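Local atomic coordinates of beta-galactosidase (PDB entry 3OG2), a protein that probably hydrolyses terminal non-reducing beta-D-galactose residues from beta-D-galactosides, as a member of glycoside hydrolase family 35. Residues 740-745 / 776-781; 716-721 / 820-825; 726-731 / 765-770; 665-670 / 882-887. All blocks are in the same frame, centred on the assembly; numbering follows the deposited sequence. Where two conformers were deposited one is given.

Interaction 1: 740-745 / 776-781; sequences SSVWLN and YILTVV
Leu778 CD2 sits where two side chains of the partner strand meet it: Leu744 CD1 at 3.9 Å and Val742 CG1 at 4.1 Å. Leu744 CG lies anti to the backbone N (chi1 175°), and CD1 beyond it also touches Tyr776 CB. This face, with Val780, packs on Leu728 and Leu730 of strand 726-733. On the reverse face Trp743 crosses Val781 obliquely, Trp743 CZ3 lying 3.9 Å from Val781 CG2, while Thr779 O stands in the indole plane, at the edge.

Paired N-H···O bonds join Ser741 to Val781 and Trp743 to Thr779. Beyond them Asn745 prolongs the pattern in another way: its N donates to Ile777 O, and its side-chain OD1 takes the place of a backbone carbonyl, accepting from Ile777 N at 2.9 Å (165°). Asn745 ND2 comes 3.4 Å from Tyr776 CD2, the amide and ring planes turned only 15° from each other. An alanine in place of Asn745 would probably leave Ile777 N without this acceptor and the strand end looser. A water donates to Asn745 O and Ile777 O and accepts from Thr779 OG1. The whole is an antiparallel pairing of two interior strands, 740-744 and 775-782, in one sheet of a beta-sandwich.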
# COMPACT_ATOMS: atom_id res chain seq x y z
N SER A 740 -12.07 -23.93 -13.38
CA SER A 740 -12.13 -24.27 -14.80
C SER A 740 -13.47 -24.97 -15.09
O SER A 740 -14.01 -25.64 -14.18
CB SER A 740 -10.94 -25.11 -15.22
OG SER A 740 -10.75 -26.31 -14.49
N SER A 741 -13.98 -24.82 -16.27
CA SER A 741 -15.25 -25.42 -16.67
C SER A 741 -15.08 -26.05 -18.06
O SER A 741 -14.33 -25.50 -18.89
CB SER A 741 -16.35 -24.36 -16.74
OG SER A 741 -16.60 -23.82 -15.45
N VAL A 742 -15.82 -27.12 -18.32
CA VAL A 742 -15.67 -27.92 -19.55
C VAL A 742 -17.03 -28.19 -20.20
O VAL A 742 -17.95 -28.63 -19.49
CB VAL A 742 -14.99 -29.26 -19.25
CG1 VAL A 742 -14.84 -30.13 -20.50
CG2 VAL A 742 -13.62 -29.02 -18.55
N TRP A 743 -17.13 -27.95 -21.49
CA TRP A 743 -18.28 -28.36 -22.31
C TRP A 743 -17.80 -29.24 -23.43
O TRP A 743 -16.67 -29.06 -23.95
CB TRP A 743 -18.91 -27.10 -22.94
CG TRP A 743 -19.68 -26.28 -21.93
CD1 TRP A 743 -21.04 -26.35 -21.75
CD2 TRP A 743 -19.18 -25.31 -21.03
NE1 TRP A 743 -21.39 -25.45 -20.76
CE2 TRP A 743 -20.28 -24.79 -20.28
CE3 TRP A 743 -17.90 -24.81 -20.76
CZ2 TRP A 743 -20.15 -23.82 -19.29
CZ3 TRP A 743 -17.77 -23.82 -19.76
CH2 TRP A 743 -18.89 -23.35 -19.05
N LEU A 744 -18.65 -30.14 -23.83
CA LEU A 744 -18.50 -30.98 -25.02
C LEU A 744 -19.56 -30.50 -26.00
O LEU A 744 -20.75 -30.71 -25.73
CB LEU A 744 -18.71 -32.44 -24.64
CG LEU A 744 -18.69 -33.40 -25.83
CD1 LEU A 744 -17.27 -33.52 -26.37
CD2 LEU A 744 -19.27 -34.75 -25.41
N ASN A 745 -19.17 -29.85 -27.10
CA ASN A 745 -20.13 -29.12 -27.93
C ASN A 745 -20.91 -28.18 -27.01
O ASN A 745 -20.29 -27.39 -26.29
CB ASN A 745 -21.03 -30.11 -28.72
CG ASN A 745 -20.22 -30.84 -29.77
OD1 ASN A 745 -19.03 -30.62 -30.02
ND2 ASN A 745 -20.92 -31.75 -30.44
N TYR A 776 -16.14 -33.71 -32.45
CA TYR A 776 -16.60 -33.00 -31.28
C TYR A 776 -15.61 -31.93 -30.87
O TYR A 776 -14.42 -32.05 -31.18
CB TYR A 776 -16.73 -34.00 -30.06
CG TYR A 776 -17.93 -34.89 -30.30
CD1 TYR A 776 -17.77 -36.08 -31.04
CD2 TYR A 776 -19.18 -34.57 -29.80
CE1 TYR A 776 -18.87 -36.92 -31.26
CE2 TYR A 776 -20.28 -35.39 -30.03
CZ TYR A 776 -20.11 -36.56 -30.77
OH TYR A 776 -21.17 -37.37 -31.02
N ILE A 777 -16.10 -30.92 -30.17
CA ILE A 777 -15.21 -29.85 -29.71
C ILE A 777 -15.36 -29.67 -28.20
O ILE A 777 -16.47 -29.38 -27.74
CB ILE A 777 -15.47 -28.50 -30.44
CG1 ILE A 777 -15.34 -28.67 -31.94
CG2 ILE A 777 -14.52 -27.45 -29.89
CD1 ILE A 777 -15.61 -27.38 -32.73
N LEU A 778 -14.27 -29.84 -27.49
CA LEU A 778 -14.24 -29.52 -26.07
C LEU A 778 -13.93 -28.05 -25.91
O LEU A 778 -12.99 -27.55 -26.48
CB LEU A 778 -13.14 -30.36 -25.41
CG LEU A 778 -13.47 -31.82 -25.26
CD1 LEU A 778 -12.19 -32.63 -25.04
CD2 LEU A 778 -14.44 -32.05 -24.09
N THR A 779 -14.72 -27.35 -25.12
CA THR A 779 -14.38 -25.97 -24.75
C THR A 779 -14.02 -26.00 -23.27
O THR A 779 -14.81 -26.45 -22.45
CB THR A 779 -15.54 -24.97 -25.01
OG1 THR A 779 -15.80 -24.90 -26.42
CG2 THR A 779 -15.15 -23.58 -24.56
N VAL A 780 -12.80 -25.54 -22.97
CA VAL A 780 -12.29 -25.59 -21.61
C VAL A 780 -12.00 -24.14 -21.21
O VAL A 780 -11.21 -23.47 -21.89
CB VAL A 780 -10.99 -26.42 -21.55
CG1 VAL A 780 -10.43 -26.44 -20.11
CG2 VAL A 780 -11.27 -27.80 -22.07
N VAL A 781 -12.61 -23.62 -20.17
CA VAL A 781 -12.37 -22.28 -19.67
C VAL A 781 -11.49 -22.44 -18.44
O VAL A 781 -11.83 -23.24 -17.56
CB VAL A 781 -13.70 -21.60 -19.30
CG1 VAL A 781 -13.43 -20.15 -18.83
CG2 VAL A 781 -14.66 -21.61 -20.49
O HOH W 1 -17.65 -26.86 -27.01

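Interaction 2: 716-721 / 820-825; sequences RGRFTA and SWKLTG
Arg716 and Lys822, like Arg718 and Ser820, form hydrogen-bonded antiparallel pairs, with Gly717 and Trp821 as the non-hydrogen-bonded pair between them. All four N-H···O bonds are made; the shortest, from Arg718 N to Ser820 O, is 2.7 Å long, and at Lys822 O the donor Arg716 N stands above the carbonyl plane.

The two faces differ sharply. On one, the Trp821 indole lies against bare backbone: Gly717 CA sits over its six-membered ring, 3.9 Å from the centroid and 27° off the normal, a CH-pi contact. A beta carbon at this glycine would run into Trp821 CZ3, so the lack of a side chain is what lets the ring lie so near. The indole NE1 is hydrogen-bonded to Tyr807 OH.

The other face carries the basic side chains Arg716, Arg718 and Lys822. Arg718 NH1 comes 3.6 Å from Lys822 CE and 4.2 Å from Lys822 NZ, a close approach of like charges that Asp677 would be expected to offset: its OD2 takes salt bridges from Arg716 NE and Arg718 NH1, its OD1 one from Lys822 NZ. A water at the guanidinium edge accepts from Arg718 NH1 and donates to Arg716 O and Ser820 O, tying the side chain back to both strands. Such an arrangement is an antiparallel edge pairing, in which strand 820-824 forms one margin of a five-stranded sheet in an all-beta domain.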
# COMPACT_ATOMS: atom_id res chain seq x y z
N ARG A 716 -9.99 -24.78 -27.11
CA ARG A 716 -10.99 -25.57 -27.88
C ARG A 716 -10.25 -26.76 -28.49
O ARG A 716 -9.28 -26.56 -29.24
CB ARG A 716 -11.64 -24.72 -28.99
CG ARG A 716 -12.59 -23.73 -28.32
CD ARG A 716 -13.20 -22.80 -29.29
NE ARG A 716 -13.96 -23.36 -30.39
CZ ARG A 716 -15.22 -23.75 -30.31
NH1 ARG A 716 -15.84 -23.75 -29.11
NH2 ARG A 716 -15.93 -24.16 -31.37
N GLY A 717 -10.66 -27.94 -28.07
CA GLY A 717 -10.01 -29.15 -28.52
C GLY A 717 -10.91 -30.00 -29.40
O GLY A 717 -11.99 -30.44 -28.96
N ARG A 718 -10.49 -30.24 -30.65
CA ARG A 718 -11.25 -31.05 -31.58
C ARG A 718 -10.79 -32.51 -31.54
O ARG A 718 -9.57 -32.76 -31.58
CB ARG A 718 -11.03 -30.55 -33.00
CG ARG A 718 -11.85 -29.34 -33.37
CD ARG A 718 -11.33 -28.73 -34.66
NE ARG A 718 -12.18 -27.70 -35.24
CZ ARG A 718 -12.32 -26.47 -34.80
NH1 ARG A 718 -11.66 -26.06 -33.69
NH2 ARG A 718 -13.13 -25.62 -35.44
N PHE A 719 -11.73 -33.43 -31.52
CA PHE A 719 -11.37 -34.83 -31.67
C PHE A 719 -12.46 -35.55 -32.47
O PHE A 719 -13.61 -35.05 -32.54
CB PHE A 719 -11.19 -35.53 -30.31
CG PHE A 719 -12.44 -35.71 -29.47
CD1 PHE A 719 -12.79 -34.72 -28.53
CD2 PHE A 719 -13.25 -36.84 -29.59
CE1 PHE A 719 -13.94 -34.93 -27.75
CE2 PHE A 719 -14.38 -37.03 -28.84
CZ PHE A 719 -14.72 -36.07 -27.89
N THR A 720 -12.11 -36.71 -33.01
CA THR A 720 -13.12 -37.57 -33.66
C THR A 720 -13.43 -38.72 -32.76
O THR A 720 -12.53 -39.41 -32.30
CB THR A 720 -12.50 -38.06 -34.99
OG1 THR A 720 -12.23 -36.91 -35.80
CG2 THR A 720 -13.52 -38.99 -35.65
N ALA A 721 -14.71 -38.93 -32.45
CA ALA A 721 -15.04 -40.01 -31.53
C ALA A 721 -14.65 -41.35 -32.11
O ALA A 721 -15.02 -41.66 -33.26
CB ALA A 721 -16.52 -39.97 -31.15
N SER A 820 -6.74 -31.89 -31.32
CA SER A 820 -6.07 -30.70 -31.89
C SER A 820 -6.69 -29.47 -31.26
O SER A 820 -7.91 -29.44 -31.04
CB SER A 820 -6.14 -30.66 -33.42
OG SER A 820 -7.44 -30.39 -33.84
N TRP A 821 -5.84 -28.45 -31.00
CA TRP A 821 -6.25 -27.38 -30.11
C TRP A 821 -6.15 -25.99 -30.70
O TRP A 821 -5.24 -25.69 -31.48
CB TRP A 821 -5.34 -27.41 -28.89
CG TRP A 821 -5.45 -28.64 -28.03
CD1 TRP A 821 -4.66 -29.77 -28.13
CD2 TRP A 821 -6.38 -28.85 -26.96
NE1 TRP A 821 -5.05 -30.68 -27.17
CE2 TRP A 821 -6.09 -30.16 -26.44
CE3 TRP A 821 -7.42 -28.08 -26.39
CZ2 TRP A 821 -6.79 -30.71 -25.38
CZ3 TRP A 821 -8.14 -28.64 -25.30
CH2 TRP A 821 -7.81 -29.94 -24.83
N LYS A 822 -7.02 -25.11 -30.23
CA LYS A 822 -6.92 -23.67 -30.42
C LYS A 822 -7.05 -23.05 -29.02
O LYS A 822 -7.54 -23.70 -28.06
CB LYS A 822 -8.05 -23.13 -31.30
CG LYS A 822 -8.06 -23.82 -32.65
CD LYS A 822 -8.99 -23.09 -33.60
CE LYS A 822 -9.11 -23.84 -34.93
NZ LYS A 822 -9.87 -23.00 -35.91
N LEU A 823 -6.57 -21.80 -28.88
CA LEU A 823 -6.67 -21.16 -27.55
C LEU A 823 -6.81 -19.67 -27.72
O LEU A 823 -6.46 -19.10 -28.76
CB LEU A 823 -5.48 -21.50 -26.64
CG LEU A 823 -4.23 -20.60 -26.79
CD1 LEU A 823 -3.28 -20.88 -25.63
CD2 LEU A 823 -3.51 -20.74 -28.14
N THR A 824 -7.30 -19.02 -26.66
CA THR A 824 -7.19 -17.57 -26.58
C THR A 824 -7.11 -17.12 -25.12
O THR A 824 -7.70 -17.71 -24.23
CB THR A 824 -8.39 -16.87 -27.25
OG1 THR A 824 -8.07 -15.48 -27.38
CG2 THR A 824 -9.69 -17.03 -26.45
N GLY A 825 -6.39 -16.00 -24.97
CA GLY A 825 -6.54 -15.12 -23.83
C GLY A 825 -7.05 -13.76 -24.37
O GLY A 825 -7.88 -13.72 -25.28
O HOH W 2 -9.56 -27.13 -32.10

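Interaction 3: 726-731 / 765-770; sequences QQLFLS and YTLDRL
Thr766 OG1 accepts a hydrogen bond from Gln727 NE2 at 2.9 Å (161°) and has a water as second partner at 3.1 Å. Two waters and the threonine fix the rotation of the glutamine amide: the one beside Thr766 OG1 donates to Gln727 OE1, and another accepts from Gln727 NE2 and donates to Tyr765 O. The hydroxyl lies close to the amide plane. Gln727 reaches it because its chain bends at chi2 (-58°), laying the side chain beside that of Thr766, both pointing the same way on the solvent-facing side.

Beneath this polar pair the backbones are joined by four N-H···O bonds, Gln726 with Leu767 and Leu728 with Tyr765, although the strand directions diverge from antiparallel to 144°.

The opposite face is largely apolar. Leu728 CB lies 4.1 Å from Leu767 CD1, and Leu728 CD2 meets the edge of the Tyr765 ring. Farther along, Leu770 CD1 touches Gln726 CG at 3.9 Å, the two side chains crossing at about a right angle; the glutamine's own OE1 is taken by Arg722 N and Thr723 N. Leu728 and Leu767 both press on Leu778 of strand 775-782. This is how one layer of a beta-sandwich packs, here the three-stranded sheet on its five-stranded partner.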
# COMPACT_ATOMS: atom_id res chain seq x y z
N GLN A 726 -16.01 -42.20 -24.03
CA GLN A 726 -14.59 -41.92 -23.93
C GLN A 726 -14.33 -41.34 -22.55
O GLN A 726 -15.27 -40.82 -21.95
CB GLN A 726 -14.17 -40.98 -25.07
CG GLN A 726 -14.38 -41.76 -26.39
CD GLN A 726 -13.74 -41.15 -27.59
OE1 GLN A 726 -13.61 -41.78 -28.64
NE2 GLN A 726 -13.29 -39.90 -27.47
N GLN A 727 -13.08 -41.45 -22.13
CA GLN A 727 -12.71 -40.97 -20.82
C GLN A 727 -11.71 -39.83 -21.04
O GLN A 727 -10.72 -40.01 -21.74
CB GLN A 727 -12.08 -42.09 -20.00
CG GLN A 727 -13.05 -43.27 -19.75
CD GLN A 727 -14.35 -42.97 -19.05
OE1 GLN A 727 -15.33 -43.72 -19.27
NE2 GLN A 727 -14.40 -41.91 -18.22
N LEU A 728 -11.99 -38.71 -20.41
CA LEU A 728 -11.11 -37.55 -20.50
C LEU A 728 -10.47 -37.24 -19.15
O LEU A 728 -11.16 -37.12 -18.13
CB LEU A 728 -11.97 -36.34 -20.92
CG LEU A 728 -11.23 -35.01 -20.94
CD1 LEU A 728 -10.17 -35.04 -22.03
CD2 LEU A 728 -12.28 -33.91 -21.14
N PHE A 729 -9.17 -37.08 -19.15
CA PHE A 729 -8.38 -36.64 -18.00
C PHE A 729 -7.92 -35.26 -18.38
O PHE A 729 -7.38 -35.11 -19.50
CB PHE A 729 -7.17 -37.58 -17.77
CG PHE A 729 -6.14 -36.93 -16.88
CD1 PHE A 729 -6.44 -36.73 -15.54
CD2 PHE A 729 -4.91 -36.55 -17.39
CE1 PHE A 729 -5.51 -36.15 -14.72
CE2 PHE A 729 -3.96 -35.97 -16.56
CZ PHE A 729 -4.26 -35.79 -15.22
N LEU A 730 -8.12 -34.30 -17.53
CA LEU A 730 -7.69 -32.94 -17.80
C LEU A 730 -7.05 -32.29 -16.59
O LEU A 730 -7.65 -32.18 -15.54
CB LEU A 730 -8.94 -32.19 -18.21
CG LEU A 730 -8.84 -30.90 -18.91
CD1 LEU A 730 -8.10 -30.94 -20.26
CD2 LEU A 730 -10.27 -30.40 -19.12
N SER A 731 -5.79 -31.90 -16.72
CA SER A 731 -5.05 -31.24 -15.66
C SER A 731 -4.93 -29.77 -16.00
O SER A 731 -4.31 -29.42 -17.02
CB SER A 731 -3.70 -31.94 -15.51
OG SER A 731 -2.94 -31.34 -14.47
N TYR A 765 -13.41 -36.87 -16.50
CA TYR A 765 -14.77 -36.76 -16.96
C TYR A 765 -15.06 -37.89 -17.94
O TYR A 765 -14.18 -38.35 -18.68
CB TYR A 765 -14.96 -35.41 -17.67
CG TYR A 765 -14.73 -34.16 -16.84
CD1 TYR A 765 -15.56 -33.82 -15.76
CD2 TYR A 765 -13.69 -33.26 -17.09
CE1 TYR A 765 -15.37 -32.67 -14.98
CE2 TYR A 765 -13.48 -32.10 -16.33
CZ TYR A 765 -14.32 -31.81 -15.28
OH TYR A 765 -14.10 -30.66 -14.52
N THR A 766 -16.31 -38.35 -17.99
CA THR A 766 -16.73 -39.28 -19.01
C THR A 766 -17.43 -38.50 -20.12
O THR A 766 -18.30 -37.65 -19.83
CB THR A 766 -17.71 -40.31 -18.43
OG1 THR A 766 -17.01 -41.02 -17.38
CG2 THR A 766 -18.19 -41.31 -19.45
N LEU A 767 -17.05 -38.79 -21.35
CA LEU A 767 -17.71 -38.19 -22.51
C LEU A 767 -18.55 -39.32 -23.12
O LEU A 767 -18.02 -40.17 -23.82
CB LEU A 767 -16.74 -37.57 -23.51
CG LEU A 767 -15.66 -36.64 -22.90
CD1 LEU A 767 -14.71 -36.19 -24.02
CD2 LEU A 767 -16.28 -35.47 -22.16
N ASP A 768 -19.84 -39.31 -22.82
CA ASP A 768 -20.68 -40.42 -23.21
C ASP A 768 -21.61 -40.10 -24.36
O ASP A 768 -21.82 -38.91 -24.69
CB ASP A 768 -21.56 -40.78 -21.99
CG ASP A 768 -22.10 -42.19 -22.08
OD1 ASP A 768 -21.67 -43.06 -22.86
OD2 ASP A 768 -23.04 -42.45 -21.28
N ARG A 769 -22.20 -41.14 -24.97
CA ARG A 769 -23.25 -40.99 -25.95
C ARG A 769 -22.74 -40.28 -27.20
O ARG A 769 -23.45 -39.49 -27.85
CB ARG A 769 -24.47 -40.28 -25.37
CG ARG A 769 -25.03 -41.13 -24.21
CD ARG A 769 -26.27 -40.50 -23.57
NE ARG A 769 -25.92 -39.30 -22.78
CZ ARG A 769 -26.25 -38.08 -23.19
NH1 ARG A 769 -26.91 -37.90 -24.32
NH2 ARG A 769 -25.92 -37.05 -22.46
N LEU A 770 -21.49 -40.60 -27.56
CA LEU A 770 -20.89 -40.02 -28.78
C LEU A 770 -21.21 -40.87 -30.02
O LEU A 770 -21.32 -42.11 -29.91
CB LEU A 770 -19.35 -39.95 -28.66
CG LEU A 770 -18.84 -39.34 -27.35
CD1 LEU A 770 -17.31 -39.43 -27.33
CD2 LEU A 770 -19.28 -37.90 -27.19
O HOH W 3 -12.26 -40.29 -16.98
O HOH W 4 -17.72 -44.05 -17.20

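Interaction 4: 665-670 / 882-887; sequences VDSLPE and AGIAFY
Ser667 N donates to Ile884 O at 2.7 Å, following the reciprocal bonds Val665 N to Phe886 O and Phe886 N to Val665 O, each 2.8 Å long. This is a short antiparallel pairing at the margin of a five-stranded sheet, and it ends in an Asx turn: Asp666 OD1 accepts from Leu668 N at 2.8 Å (163°), the N-H coming from above the carboxylate plane. A water donates to the same oxygen and accepts from Ile884 N, bridging the strands where direct pairing stops. Asp666 OD2 forms a salt bridge with Arg672, so both carboxylate oxygens are engaged. An alanine in place of Asp666 would probably leave Leu668 N without its turn acceptor, the bridging water less firmly held and Arg672 without this charge.

Around this polar core, Leu668 CD1 lies 4.3 Å from Ile884 CD1, and Ser667 CB approaches Ile884 CG2, while Ser667 OG is taken by Phe847 N. Gly883, next to Leu668 CD2, has backbone angles (phi 154°) that call for glycine. Phe886 stacks on Phe847 of helix 846-850. Val665 has CG1 between the backbone N and the carbonyl carbon, which sets that methyl at the edge of the Phe886 ring and 3.9 Å from Phe886 CB.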
# COMPACT_ATOMS: atom_id res chain seq x y z
N VAL A 665 -25.51 -10.01 -22.37
CA VAL A 665 -25.01 -10.70 -23.57
C VAL A 665 -24.44 -12.05 -23.13
O VAL A 665 -23.79 -12.14 -22.09
CB VAL A 665 -24.02 -9.82 -24.35
CG1 VAL A 665 -22.74 -9.52 -23.58
CG2 VAL A 665 -23.65 -10.49 -25.69
N ASP A 666 -24.69 -13.09 -23.93
CA ASP A 666 -24.03 -14.39 -23.68
C ASP A 666 -22.55 -14.24 -23.88
O ASP A 666 -22.12 -13.78 -24.95
CB ASP A 666 -24.62 -15.39 -24.65
CG ASP A 666 -24.13 -16.81 -24.40
OD1 ASP A 666 -23.28 -17.12 -23.55
OD2 ASP A 666 -24.68 -17.69 -25.11
N SER A 667 -21.78 -14.61 -22.87
CA SER A 667 -20.34 -14.52 -23.04
C SER A 667 -19.70 -15.90 -23.12
O SER A 667 -18.49 -16.04 -22.90
CB SER A 667 -19.71 -13.70 -21.92
OG SER A 667 -18.30 -13.48 -22.18
N LEU A 668 -20.48 -16.91 -23.49
CA LEU A 668 -19.90 -18.19 -23.91
C LEU A 668 -20.55 -18.65 -25.21
O LEU A 668 -21.09 -19.77 -25.34
CB LEU A 668 -20.02 -19.18 -22.77
CG LEU A 668 -19.10 -20.40 -22.87
CD1 LEU A 668 -17.62 -20.05 -22.78
CD2 LEU A 668 -19.51 -21.42 -21.77
N PRO A 669 -20.50 -17.83 -26.27
CA PRO A 669 -21.07 -18.25 -27.55
C PRO A 669 -20.29 -19.42 -28.16
O PRO A 669 -20.79 -20.09 -29.06
CB PRO A 669 -20.87 -17.03 -28.43
CG PRO A 669 -19.68 -16.31 -27.85
CD PRO A 669 -19.89 -16.47 -26.37
N GLU A 670 -19.08 -19.67 -27.64
CA GLU A 670 -18.21 -20.73 -28.15
C GLU A 670 -18.91 -22.07 -28.14
O GLU A 670 -18.59 -22.94 -28.96
CB GLU A 670 -16.99 -20.88 -27.23
CG GLU A 670 -16.03 -19.71 -27.33
CD GLU A 670 -16.31 -18.51 -26.48
OE1 GLU A 670 -17.41 -18.39 -25.89
OE2 GLU A 670 -15.43 -17.61 -26.34
N ALA A 882 -25.07 -23.83 -16.35
CA ALA A 882 -23.66 -23.44 -16.34
C ALA A 882 -23.38 -22.57 -17.55
O ALA A 882 -23.87 -22.77 -18.65
CB ALA A 882 -22.74 -24.66 -16.34
N GLY A 883 -22.48 -21.58 -17.40
CA GLY A 883 -22.20 -20.74 -18.56
C GLY A 883 -21.73 -19.39 -18.06
O GLY A 883 -21.39 -19.20 -16.89
N ILE A 884 -21.63 -18.43 -18.97
CA ILE A 884 -21.03 -17.14 -18.64
C ILE A 884 -21.84 -16.07 -19.35
O ILE A 884 -22.02 -16.12 -20.59
CB ILE A 884 -19.53 -17.03 -19.05
CG1 ILE A 884 -18.73 -18.22 -18.55
CG2 ILE A 884 -18.98 -15.69 -18.53
CD1 ILE A 884 -17.27 -18.20 -18.91
N ALA A 885 -22.34 -15.10 -18.58
CA ALA A 885 -23.08 -13.99 -19.16
C ALA A 885 -22.43 -12.68 -18.76
O ALA A 885 -21.80 -12.63 -17.72
CB ALA A 885 -24.50 -13.93 -18.61
N PHE A 886 -22.58 -11.65 -19.56
CA PHE A 886 -22.06 -10.36 -19.16
C PHE A 886 -23.23 -9.36 -19.14
O PHE A 886 -24.04 -9.37 -20.06
CB PHE A 886 -20.96 -9.91 -20.15
CG PHE A 886 -20.48 -8.50 -19.84
CD1 PHE A 886 -19.81 -8.22 -18.67
CD2 PHE A 886 -20.70 -7.47 -20.75
CE1 PHE A 886 -19.35 -6.94 -18.39
CE2 PHE A 886 -20.27 -6.17 -20.46
CZ PHE A 886 -19.58 -5.89 -19.27
N TYR A 887 -23.24 -8.55 -18.11
CA TYR A 887 -24.29 -7.59 -17.85
C TYR A 887 -23.72 -6.18 -17.83
O TYR A 887 -22.69 -5.94 -17.19
CB TYR A 887 -24.93 -7.87 -16.51
CG TYR A 887 -25.58 -9.24 -16.42
CD1 TYR A 887 -24.90 -10.36 -15.94
CD2 TYR A 887 -26.91 -9.38 -16.83
CE1 TYR A 887 -25.53 -11.58 -15.89
CE2 TYR A 887 -27.54 -10.61 -16.77
CZ TYR A 887 -26.86 -11.71 -16.28
OH TYR A 887 -27.44 -12.96 -16.21
O HOH W 5 -23.32 -18.97 -21.35

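In the fold
From the N-terminal side, strand 663-666 opens the longest loop, which closes only when 882-887 returns in interaction 4. The other three contacts nest inside it. Interaction 2 closes the next loop, from 716-721 to 820-825, and encloses interactions 1 and 3. These two cross: 726-731, 740-745, 765-770 and 776-781 alternate, as the chain alternates from one facing sheet to the other. Interactions 1 and 2 share a sheet, where strands 775-782 and 713-720 are neighbours, whereas interaction 3 lies in the sheet opposite, and Phe719 reaches it through Leu767. Interaction 4 belongs to another sheet, joined to the sandwich where Trp743 meets Leu668 and Gly883 and where Arg716 reaches Glu670 O.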